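Cytochrome P450 monooxygenase (Rhodococcus sp. ECU0066, PDB 6KBH) probably works as a self-sufficient monooxygenase, a single cytochrome P450 chain that carries heme, FMN and a [2Fe-2S] cluster. Local coordinates at residues 138-143 with 257-262; 291-296 with 326-331; 590-595 with 617-622; 688-693 with 772-777. One frame throughout, in Å; residues are numbered along the deposited sequence.

How the contacts relate
The four contacts follow one another along the chain without overlap and trace the modular build of a self-sufficient P450. Contacts 1 and 2 belong to the heme part, with centres 31 Å apart and nearest atoms about 17 Å apart. Contact 3 joins two helices that flank the five-stranded parallel sheet of the reductase part, beside the FMN. Its centre is 52 Å from that of contact 2, across the middle of the chain. Contact 4, where the reductase-to-ferredoxin connection meets the ferredoxin part, lies 29 Å from contact 1 and 32 Å from contact 3, centre to centre. That position suits an expected electron path from FMN through the iron-sulfur cluster to heme.

Contact 1: residues 138-143 with 257-262; sequences RALMEP and IRVQQE
A139 and V259 bring the two backbones closest, their CA atoms standing 7.2 Å apart. Segment 138-143 holds the end of helix 133-139: the chain leaves helical geometry at L140 and enters a 3-10 turn from 142 onward. Segment 257-262 is the closing part of helix 252-262. The CB bonds of A139 and V259 each point at the other segment, yet the separation is too great for backbone hydrogen bonding, and the interaction is carried by methyl groups.

V259 is the shared partner. Its CG2 meets CD2 of L140 at 4.2 Å, while its CG1 faces the carbonyl oxygen O of A139 at 4.3 Å, so one branched side chain serves both neighbours. In L140, chi1 of -61° sets CG anti to the carbonyl carbon, and chi2 of 167° then carries CD2 to V259. The two side chains cross at about a right angle and touch through methyl tips alone, which makes this a loose van der Waals contact that buries just 91 Å² in all.

In P450 terms the first helix corresponds to the C helix, whose H133 and R137 bind the heme; L140 lies about 8 Å from that cofactor. A hydrogen bond from W252 NE1 to L140 O adds a polar tie between this turn and the start of helix 252-262. L140 also packs on Y271 and M275 of helix 269-281, and V259 on V267 in the loop before it, while P143 rests on W252 and F255, placing the contact at the meeting point of three helices.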
# COMPACT_ATOMS: atom_id res chain seq x y z
N ARG A 138 -11.78 12.01 -11.46
CA ARG A 138 -12.04 12.55 -10.13
C ARG A 138 -13.50 12.36 -9.73
O ARG A 138 -13.80 12.04 -8.58
CB ARG A 138 -11.65 14.03 -10.08
CG ARG A 138 -10.17 14.30 -10.34
CD ARG A 138 -9.83 15.77 -10.12
NE ARG A 138 -8.50 16.12 -10.61
CZ ARG A 138 -7.38 16.05 -9.88
NH1 ARG A 138 -7.43 15.65 -8.62
NH2 ARG A 138 -6.22 16.40 -10.41
N ALA A 139 -14.42 12.53 -10.69
CA ALA A 139 -15.83 12.35 -10.39
C ALA A 139 -16.14 10.89 -10.05
O ALA A 139 -16.92 10.62 -9.13
CB ALA A 139 -16.69 12.81 -11.57
N LEU A 140 -15.54 9.95 -10.77
CA LEU A 140 -15.85 8.54 -10.62
C LEU A 140 -14.90 7.82 -9.67
O LEU A 140 -14.92 6.58 -9.62
CB LEU A 140 -15.85 7.86 -11.99
CG LEU A 140 -16.87 8.40 -12.99
CD1 LEU A 140 -16.59 7.89 -14.39
CD2 LEU A 140 -18.29 8.04 -12.56
N MET A 141 -14.08 8.55 -8.92
CA MET A 141 -13.02 7.92 -8.14
C MET A 141 -13.53 7.25 -6.87
O MET A 141 -13.11 6.14 -6.54
CB MET A 141 -11.95 8.95 -7.78
CG MET A 141 -10.88 8.41 -6.85
SD MET A 141 -9.94 7.04 -7.55
CE MET A 141 -8.87 7.92 -8.69
N GLU A 142 -14.45 7.92 -6.16
CA GLU A 142 -14.78 7.54 -4.78
C GLU A 142 -15.06 6.06 -4.56
O GLU A 142 -14.55 5.51 -3.57
CB GLU A 142 -15.97 8.38 -4.29
CG GLU A 142 -16.37 8.09 -2.85
CD GLU A 142 -17.47 9.01 -2.35
OE1 GLU A 142 -17.85 9.95 -3.08
OE2 GLU A 142 -17.96 8.78 -1.22
N PRO A 143 -15.84 5.35 -5.39
CA PRO A 143 -16.08 3.92 -5.11
C PRO A 143 -14.82 3.08 -5.12
O PRO A 143 -14.83 1.97 -4.56
CB PRO A 143 -17.04 3.50 -6.23
CG PRO A 143 -17.64 4.76 -6.73
CD PRO A 143 -16.59 5.81 -6.58
N ILE A 257 -24.70 7.10 -12.01
CA ILE A 257 -25.95 7.74 -12.42
C ILE A 257 -26.17 9.04 -11.65
O ILE A 257 -26.65 10.03 -12.22
CB ILE A 257 -27.13 6.78 -12.23
CG1 ILE A 257 -26.86 5.46 -12.95
CG2 ILE A 257 -28.42 7.40 -12.74
CD1 ILE A 257 -27.80 4.35 -12.55
N ARG A 258 -25.81 9.07 -10.37
CA ARG A 258 -26.03 10.27 -9.57
C ARG A 258 -25.12 11.41 -10.00
O ARG A 258 -25.52 12.58 -9.93
CB ARG A 258 -25.83 9.96 -8.09
CG ARG A 258 -26.30 8.58 -7.72
CD ARG A 258 -26.22 8.32 -6.22
NE ARG A 258 -26.53 6.93 -5.94
CZ ARG A 258 -25.65 6.04 -5.50
NH1 ARG A 258 -24.40 6.41 -5.27
NH2 ARG A 258 -26.02 4.78 -5.29
N VAL A 259 -23.90 11.10 -10.45
CA VAL A 259 -23.02 12.15 -10.94
C VAL A 259 -23.53 12.70 -12.26
O VAL A 259 -23.28 13.86 -12.61
CB VAL A 259 -21.57 11.65 -11.04
CG1 VAL A 259 -21.19 10.84 -9.81
CG2 VAL A 259 -21.36 10.83 -12.30
N GLN A 260 -24.28 11.89 -13.02
CA GLN A 260 -24.90 12.38 -14.24
C GLN A 260 -25.92 13.47 -13.94
O GLN A 260 -25.95 14.51 -14.61
CB GLN A 260 -25.57 11.23 -15.00
CG GLN A 260 -26.03 11.61 -16.40
CD GLN A 260 -26.74 10.49 -17.12
OE1 GLN A 260 -27.08 9.47 -16.52
NE2 GLN A 260 -26.96 10.66 -18.41
N GLN A 261 -26.75 13.27 -12.92
CA GLN A 261 -27.70 14.32 -12.56
C GLN A 261 -26.99 15.50 -11.92
O GLN A 261 -27.46 16.64 -12.03
CB GLN A 261 -28.78 13.77 -11.63
CG GLN A 261 -29.71 12.71 -12.25
CD GLN A 261 -30.13 12.99 -13.71
OE1 GLN A 261 -30.17 14.13 -14.16
NE2 GLN A 261 -30.45 11.92 -14.43
N GLU A 262 -25.85 15.27 -11.25
CA GLU A 262 -25.10 16.37 -10.67
C GLU A 262 -24.28 17.11 -11.72
O GLU A 262 -24.21 18.35 -11.70
CB GLU A 262 -24.20 15.85 -9.55
CG GLU A 262 -24.96 15.24 -8.38
CD GLU A 262 -24.05 14.73 -7.28
OE1 GLU A 262 -22.82 14.88 -7.40
OE2 GLU A 262 -24.57 14.17 -6.29

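Contact 2: residues 291-296 with 326-331; sequences SANALR and SGSVAA. With HEM (protoporphyrin IX containing Fe), chain C.
N293 lies against the chain at S326 and G327. Its CB packs 3.5 Å from the carbonyl oxygen O of S326, and the same CB sits 3.9 Å from CB of S326. With CG anti to the carbonyl carbon (chi1 -64°), the amide reaches toward the carbonyl of G327. ND2 comes near that carbonyl but is badly angled for a hydrogen bond to it; its bond is made instead to the carbonyl oxygen of R434. A leucine here would probably leave the R434 carbonyl without its donor and let the R434 segment shift against the helix. R434 also pairs with S328 through the backbone, which links the helix, the loop and the R434 segment.

The arrangement belongs to the P450 core: helix 284-300 is the later part of the long helix that crosses the fold beside the heme, and 326-331 connects the K helix to strand 332-336 along the heme pocket. S328 OG is hydrogen-bonded to the carbonyl oxygen of T286 on helix 284-300, which fixes the hydroxyl's rotation, while CB of S328 stands 3.9 Å from the heme methyl CMB. Next along the loop, V329 sets its CG2 3.6 Å from that same CMB.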
# COMPACT_ATOMS: atom_id res chain seq x y z
N SER A 291 -3.63 -13.22 -10.02
CA SER A 291 -3.85 -14.35 -9.12
C SER A 291 -3.02 -15.55 -9.54
O SER A 291 -2.25 -16.11 -8.75
CB SER A 291 -5.33 -14.71 -9.10
OG SER A 291 -6.16 -13.59 -8.85
N ALA A 292 -3.17 -15.96 -10.81
CA ALA A 292 -2.49 -17.15 -11.30
C ALA A 292 -0.98 -16.99 -11.24
O ALA A 292 -0.27 -17.92 -10.83
CB ALA A 292 -2.94 -17.44 -12.73
N ASN A 293 -0.46 -15.82 -11.62
CA ASN A 293 0.98 -15.59 -11.52
C ASN A 293 1.47 -15.77 -10.09
O ASN A 293 2.42 -16.51 -9.84
CB ASN A 293 1.33 -14.19 -12.03
CG ASN A 293 1.03 -14.01 -13.50
OD1 ASN A 293 1.06 -14.96 -14.27
ND2 ASN A 293 0.74 -12.78 -13.89
N ALA A 294 0.80 -15.10 -9.14
CA ALA A 294 1.24 -15.14 -7.75
C ALA A 294 1.24 -16.55 -7.20
O ALA A 294 2.19 -16.96 -6.52
CB ALA A 294 0.36 -14.22 -6.90
N LEU A 295 0.19 -17.32 -7.48
CA LEU A 295 0.14 -18.70 -7.00
C LEU A 295 1.22 -19.56 -7.65
O LEU A 295 1.87 -20.36 -6.96
CB LEU A 295 -1.25 -19.28 -7.25
CG LEU A 295 -2.16 -19.09 -6.05
CD1 LEU A 295 -3.61 -19.26 -6.45
CD2 LEU A 295 -1.78 -20.06 -4.95
N ARG A 296 1.44 -19.41 -8.96
CA ARG A 296 2.56 -20.10 -9.58
C ARG A 296 3.89 -19.63 -8.99
O ARG A 296 4.75 -20.45 -8.64
CB ARG A 296 2.54 -19.88 -11.10
CG ARG A 296 3.39 -20.87 -11.91
CD ARG A 296 4.79 -20.33 -12.13
NE ARG A 296 5.60 -21.17 -13.02
CZ ARG A 296 6.00 -20.81 -14.23
NH1 ARG A 296 5.67 -19.62 -14.71
NH2 ARG A 296 6.75 -21.62 -14.97
N SER A 326 5.92 -10.70 -10.83
CA SER A 326 5.15 -11.32 -11.91
C SER A 326 3.78 -10.63 -11.96
O SER A 326 2.82 -11.09 -11.35
CB SER A 326 5.01 -12.82 -11.69
OG SER A 326 6.28 -13.40 -11.43
N GLY A 327 3.70 -9.54 -12.72
CA GLY A 327 2.45 -8.82 -12.88
C GLY A 327 1.61 -9.34 -14.02
O GLY A 327 2.01 -10.23 -14.77
N SER A 328 0.41 -8.78 -14.14
CA SER A 328 -0.48 -9.07 -15.25
C SER A 328 -0.23 -8.19 -16.47
O SER A 328 -0.82 -8.43 -17.52
CB SER A 328 -1.94 -8.88 -14.83
OG SER A 328 -2.30 -9.78 -13.81
N VAL A 329 0.63 -7.18 -16.33
CA VAL A 329 0.88 -6.21 -17.39
C VAL A 329 2.37 -6.29 -17.71
O VAL A 329 3.20 -5.72 -16.99
CB VAL A 329 0.47 -4.79 -16.98
CG1 VAL A 329 0.84 -3.79 -18.06
CG2 VAL A 329 -1.03 -4.74 -16.71
N ALA A 330 2.71 -7.01 -18.78
CA ALA A 330 4.10 -7.09 -19.20
C ALA A 330 4.58 -5.76 -19.77
O ALA A 330 5.75 -5.40 -19.61
CB ALA A 330 4.29 -8.21 -20.21
N ALA A 331 3.70 -5.03 -20.44
CA ALA A 331 4.06 -3.76 -21.05
C ALA A 331 2.79 -2.96 -21.28
O ALA A 331 1.68 -3.50 -21.28
CB ALA A 331 4.82 -3.96 -22.36
CHA HEM C . -5.97 1.70 -15.86
CHB HEM C . -3.30 -2.39 -14.60
CHC HEM C . -7.46 -4.35 -11.96
CHD HEM C . -10.06 -0.28 -13.23
C1A HEM C . -5.04 0.60 -15.60
C2A HEM C . -3.73 0.83 -16.23
C3A HEM C . -2.99 -0.30 -15.87
C4A HEM C . -3.93 -1.12 -15.07
CMA HEM C . -1.57 -0.60 -16.25
CAA HEM C . -3.27 2.00 -17.03
CBA HEM C . -2.34 2.93 -16.31
CGA HEM C . -1.99 4.25 -16.92
O1A HEM C . -2.28 4.23 -18.14
O2A HEM C . -1.50 5.00 -16.04
C1B HEM C . -4.15 -3.32 -13.78
C2B HEM C . -3.68 -4.67 -13.21
C3B HEM C . -4.98 -5.27 -12.38
C4B HEM C . -6.08 -4.24 -12.56
CMB HEM C . -2.33 -5.29 -13.37
CAB HEM C . -5.08 -6.56 -11.64
CBB HEM C . -4.03 -6.86 -10.63
C1C HEM C . -8.36 -3.21 -12.26
C2C HEM C . -9.64 -3.44 -11.64
C3C HEM C . -10.39 -2.33 -11.98
C4C HEM C . -9.46 -1.53 -12.77
CMC HEM C . -10.07 -4.62 -10.83
CAC HEM C . -11.80 -2.05 -11.59
CBC HEM C . -12.90 -2.12 -12.58
C1D HEM C . -9.06 0.46 -14.01
C2D HEM C . -9.59 1.76 -14.53
C3D HEM C . -8.31 2.39 -15.36
C4D HEM C . -7.24 1.35 -15.19
CMD HEM C . -10.95 2.32 -14.33
CAD HEM C . -8.25 3.69 -16.08
CBD HEM C . -8.06 4.89 -15.22
CGD HEM C . -7.58 6.13 -15.89
O1D HEM C . -7.08 5.81 -16.99
O2D HEM C . -7.79 7.14 -15.16
NA HEM C . -5.19 -0.60 -14.88
NB HEM C . -5.55 -3.03 -13.34
NC HEM C . -8.23 -2.03 -12.96
ND HEM C . -7.60 0.11 -14.32
FE HEM C . -6.61 -1.56 -13.95

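Contact 3: residues 590-595 with 617-622; sequences PVIAMA and MAFLDR
I592 supplies more of the buried surface than any other residue of this contact, pushing its CD1 methyl into the angle between F619 and R622. With CG1 anti to the backbone N (chi1 -171°), CD1 reaches CG of R622 at 3.5 Å and CB of F619 at 3.7 Å. It approaches the F619 ring obliquely. The other branch, CG2, lies over one face of the R622 guanidinium, and CG1 stands 3.8 Å from NE of R622, so the two side chains cross obliquely, with CD1 at the arginine's aliphatic part and CG2 over its planar end.

These residues sit in consecutive crossovers of a Rossmann-like α/β domain. Helix 588-601 follows strand 578-584, and helix 620-625 follows strand 605-611, two neighbours in the parallel sheet; F619 is at the N-cap position of the second helix.

The guanidinium is fixed by partners beyond the two segments: NH2 forms a salt bridge with OD2 of D596, and NH1 donates to the carbonyl oxygen of C525. An alanine in place of R622 would probably leave D596 without its counter-charge and uncover the flank of I592. F619 also packs on C525 and on I485 of strand 475-486, with its side chain about 7 Å from the FMN.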
# COMPACT_ATOMS: atom_id res chain seq x y z
N PRO A 590 9.78 5.31 29.22
CA PRO A 590 10.90 5.79 28.40
C PRO A 590 12.02 6.40 29.21
O PRO A 590 13.19 6.25 28.84
CB PRO A 590 10.24 6.81 27.47
CG PRO A 590 9.12 7.35 28.26
CD PRO A 590 8.61 6.20 29.09
N VAL A 591 11.71 7.09 30.31
CA VAL A 591 12.74 7.79 31.06
C VAL A 591 13.68 6.80 31.74
O VAL A 591 14.90 7.03 31.80
CB VAL A 591 12.10 8.75 32.08
CG1 VAL A 591 11.02 8.06 32.85
CG2 VAL A 591 13.14 9.27 33.03
N ILE A 592 13.15 5.69 32.25
CA ILE A 592 13.99 4.74 32.98
C ILE A 592 15.05 4.14 32.07
O ILE A 592 16.17 3.84 32.52
CB ILE A 592 13.12 3.66 33.65
CG1 ILE A 592 13.96 2.80 34.60
CG2 ILE A 592 12.46 2.76 32.61
CD1 ILE A 592 13.18 2.33 35.79
N ALA A 593 14.74 3.97 30.78
CA ALA A 593 15.77 3.55 29.84
C ALA A 593 16.78 4.67 29.60
O ALA A 593 17.97 4.39 29.39
CB ALA A 593 15.14 3.11 28.52
N MET A 594 16.33 5.92 29.64
CA MET A 594 17.25 7.05 29.54
C MET A 594 18.11 7.17 30.80
O MET A 594 19.28 7.54 30.72
CB MET A 594 16.49 8.34 29.29
CG MET A 594 15.49 8.26 28.15
SD MET A 594 14.43 9.70 28.04
CE MET A 594 15.47 10.81 27.09
N ALA A 595 17.53 6.86 31.96
CA ALA A 595 18.32 6.81 33.18
C ALA A 595 19.41 5.76 33.08
O ALA A 595 20.52 5.95 33.60
CB ALA A 595 17.41 6.54 34.38
N MET A 617 2.71 2.61 41.04
CA MET A 617 3.89 3.21 40.43
C MET A 617 4.88 2.10 40.10
O MET A 617 5.50 1.53 41.01
CB MET A 617 4.51 4.26 41.35
CG MET A 617 4.11 5.69 40.99
SD MET A 617 4.17 6.82 42.39
CE MET A 617 5.87 6.67 42.91
N ALA A 618 5.01 1.79 38.82
CA ALA A 618 5.85 0.70 38.37
C ALA A 618 7.32 1.09 38.41
O ALA A 618 7.68 2.26 38.28
CB ALA A 618 5.47 0.28 36.95
N PHE A 619 8.16 0.08 38.62
CA PHE A 619 9.62 0.13 38.56
C PHE A 619 10.27 0.78 39.77
O PHE A 619 11.49 0.99 39.75
CB PHE A 619 10.13 0.83 37.30
CG PHE A 619 9.79 0.10 36.03
CD1 PHE A 619 10.32 -1.16 35.79
CD2 PHE A 619 8.95 0.66 35.09
CE1 PHE A 619 10.02 -1.84 34.62
CE2 PHE A 619 8.64 -0.01 33.92
CZ PHE A 619 9.18 -1.26 33.69
N LEU A 620 9.51 1.12 40.83
CA LEU A 620 10.15 1.57 42.06
C LEU A 620 11.13 0.53 42.58
O LEU A 620 12.23 0.86 43.03
CB LEU A 620 9.09 1.87 43.12
CG LEU A 620 8.02 2.90 42.77
CD1 LEU A 620 6.90 2.81 43.78
CD2 LEU A 620 8.60 4.31 42.75
N ASP A 621 10.73 -0.75 42.52
CA ASP A 621 11.65 -1.86 42.75
C ASP A 621 12.89 -1.72 41.88
O ASP A 621 14.02 -1.70 42.36
CB ASP A 621 10.93 -3.17 42.45
CG ASP A 621 10.06 -3.08 41.21
OD1 ASP A 621 9.20 -2.18 41.15
OD2 ASP A 621 10.25 -3.90 40.28
N ARG A 622 12.67 -1.63 40.56
CA ARG A 622 13.76 -1.40 39.63
C ARG A 622 14.51 -0.11 39.95
O ARG A 622 15.74 -0.06 39.90
CB ARG A 622 13.20 -1.38 38.22
CG ARG A 622 14.08 -0.78 37.16
CD ARG A 622 13.80 -1.48 35.86
NE ARG A 622 14.59 -0.96 34.75
CZ ARG A 622 14.37 -1.30 33.49
NH1 ARG A 622 13.40 -2.16 33.20
NH2 ARG A 622 15.12 -0.80 32.52

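Contact 4: residues 688-693 with 772-777; sequences STLEEL and TCCSRA. With FES (Fe2/s2 (inorganic) cluster), chain D.
L690 turns both of its methyls to one carbon of C774. CD2 stands 4.1 Å and CD1 4.2 Å from CB of C774, so the leucine's forked end is set against the cysteine methylene. The CB bonds of L690 and C774 each point at the other segment; chi1 of 65° then puts the leucine CG between its backbone N and carbonyl carbon, the fork against the methylene.

Three residues on, L693 meets R776 differently. Its CD1 methyl comes to 3.9 Å from NH1 of R776, reaching the guanidinium obliquely, and the two side chains cross at a slant. The arginine is bent at chi3 (112°), which swings its planar end round to L693. Its NH2 makes a weak hydrogen bond to the carbonyl oxygen of A715, while the side chain touches F701 and E698.

Segment 688-693 lies in the connection between strand 681-685 of the reductase part and strand 701-705 of the ferredoxin part. On the other side, C773 binds the FE2 iron of the cluster through SG at 2.3 Å. C743 is the second protein ligand of that iron, and C735 and C740 complete the four-cysteine set of a plant-type ferredoxin. C774, next to this ligand, is the residue that L690 covers.

No hydrogen bond joins the two segments. E691 OE1 stays 6.2 Å from NH1 of R776, too far for an ion pair, though the opposite charges may attract weakly. The chemistry is therefore mainly apolar: the connection rests on the ferredoxin part beside a cluster ligand and takes no share in the coordination.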
# COMPACT_ATOMS: atom_id res chain seq x y z
N SER A 688 -2.72 13.03 22.68
CA SER A 688 -2.71 14.10 21.75
C SER A 688 -3.73 15.16 22.06
O SER A 688 -4.81 14.91 22.53
CB SER A 688 -2.96 13.61 20.35
OG SER A 688 -3.11 14.72 19.47
N THR A 689 -3.31 16.38 21.81
CA THR A 689 -4.13 17.52 22.04
C THR A 689 -5.31 17.80 21.12
O THR A 689 -6.43 17.97 21.54
CB THR A 689 -3.25 18.79 22.00
OG1 THR A 689 -3.13 19.31 20.67
CG2 THR A 689 -1.88 18.55 22.57
N LEU A 690 -4.99 17.79 19.85
CA LEU A 690 -5.85 18.15 18.78
C LEU A 690 -6.79 17.06 18.73
O LEU A 690 -6.49 16.06 19.29
CB LEU A 690 -5.01 18.33 17.51
CG LEU A 690 -4.19 17.32 16.69
CD1 LEU A 690 -5.00 16.89 15.51
CD2 LEU A 690 -2.92 17.93 16.16
N GLU A 691 -7.94 17.22 18.10
CA GLU A 691 -8.33 18.46 17.43
C GLU A 691 -9.78 18.78 17.11
O GLU A 691 -10.72 18.05 17.30
CB GLU A 691 -7.50 18.75 16.19
CG GLU A 691 -7.27 20.23 16.01
CD GLU A 691 -6.13 20.56 15.11
OE1 GLU A 691 -6.13 20.22 13.92
OE2 GLU A 691 -5.25 21.23 15.62
N GLU A 692 -9.90 19.97 16.62
CA GLU A 692 -11.12 20.54 16.26
C GLU A 692 -10.65 20.80 14.90
O GLU A 692 -9.49 21.11 14.77
CB GLU A 692 -11.22 21.89 16.98
CG GLU A 692 -10.71 21.90 18.43
CD GLU A 692 -9.20 21.75 18.57
OE1 GLU A 692 -8.46 22.04 17.62
OE2 GLU A 692 -8.75 21.31 19.63
N LEU A 693 -11.50 20.67 13.88
CA LEU A 693 -11.03 20.98 12.59
C LEU A 693 -11.36 22.43 12.40
O LEU A 693 -10.48 23.28 12.46
CB LEU A 693 -11.69 20.14 11.53
CG LEU A 693 -10.80 19.71 10.35
CD1 LEU A 693 -9.53 20.53 10.22
CD2 LEU A 693 -10.43 18.22 10.39
N THR A 772 1.04 14.00 7.28
CA THR A 772 -0.02 14.07 6.29
C THR A 772 -1.39 14.34 6.90
O THR A 772 -2.27 14.90 6.23
CB THR A 772 -0.03 12.77 5.49
OG1 THR A 772 1.31 12.44 5.12
CG2 THR A 772 -0.84 12.92 4.24
N CYS A 773 -1.59 13.97 8.17
CA CYS A 773 -2.93 13.95 8.74
C CYS A 773 -3.35 15.25 9.40
O CYS A 773 -4.55 15.55 9.46
CB CYS A 773 -3.03 12.81 9.77
SG CYS A 773 -1.99 13.05 11.22
N CYS A 774 -2.40 16.04 9.92
CA CYS A 774 -2.78 17.22 10.69
C CYS A 774 -2.10 18.50 10.22
O CYS A 774 -2.68 19.59 10.33
CB CYS A 774 -2.49 16.99 12.17
SG CYS A 774 -0.79 16.53 12.55
N SER A 775 -0.88 18.40 9.70
CA SER A 775 -0.18 19.58 9.22
C SER A 775 -0.80 20.09 7.92
O SER A 775 -1.48 19.35 7.20
CB SER A 775 1.31 19.28 9.01
OG SER A 775 1.96 19.03 10.25
N ARG A 776 -0.57 21.37 7.62
CA ARG A 776 -1.14 21.99 6.43
C ARG A 776 -0.14 22.93 5.78
O ARG A 776 1.03 23.00 6.15
CB ARG A 776 -2.39 22.83 6.71
CG ARG A 776 -3.56 22.19 7.35
CD ARG A 776 -4.69 23.19 7.25
NE ARG A 776 -5.73 22.73 6.34
CZ ARG A 776 -6.61 21.79 6.65
NH1 ARG A 776 -6.56 21.22 7.85
NH2 ARG A 776 -7.53 21.42 5.78
N ALA A 777 -0.68 23.67 4.82
CA ALA A 777 -0.03 24.83 4.22
C ALA A 777 -0.26 26.07 5.06
O ALA A 777 -1.40 26.36 5.46
CB ALA A 777 -0.60 25.08 2.83
FE1 FES D . 0.18 9.29 13.22
FE2 FES D . -0.38 11.40 11.18
S1 FES D . -1.03 9.40 11.48
S2 FES D . 0.83 11.29 12.91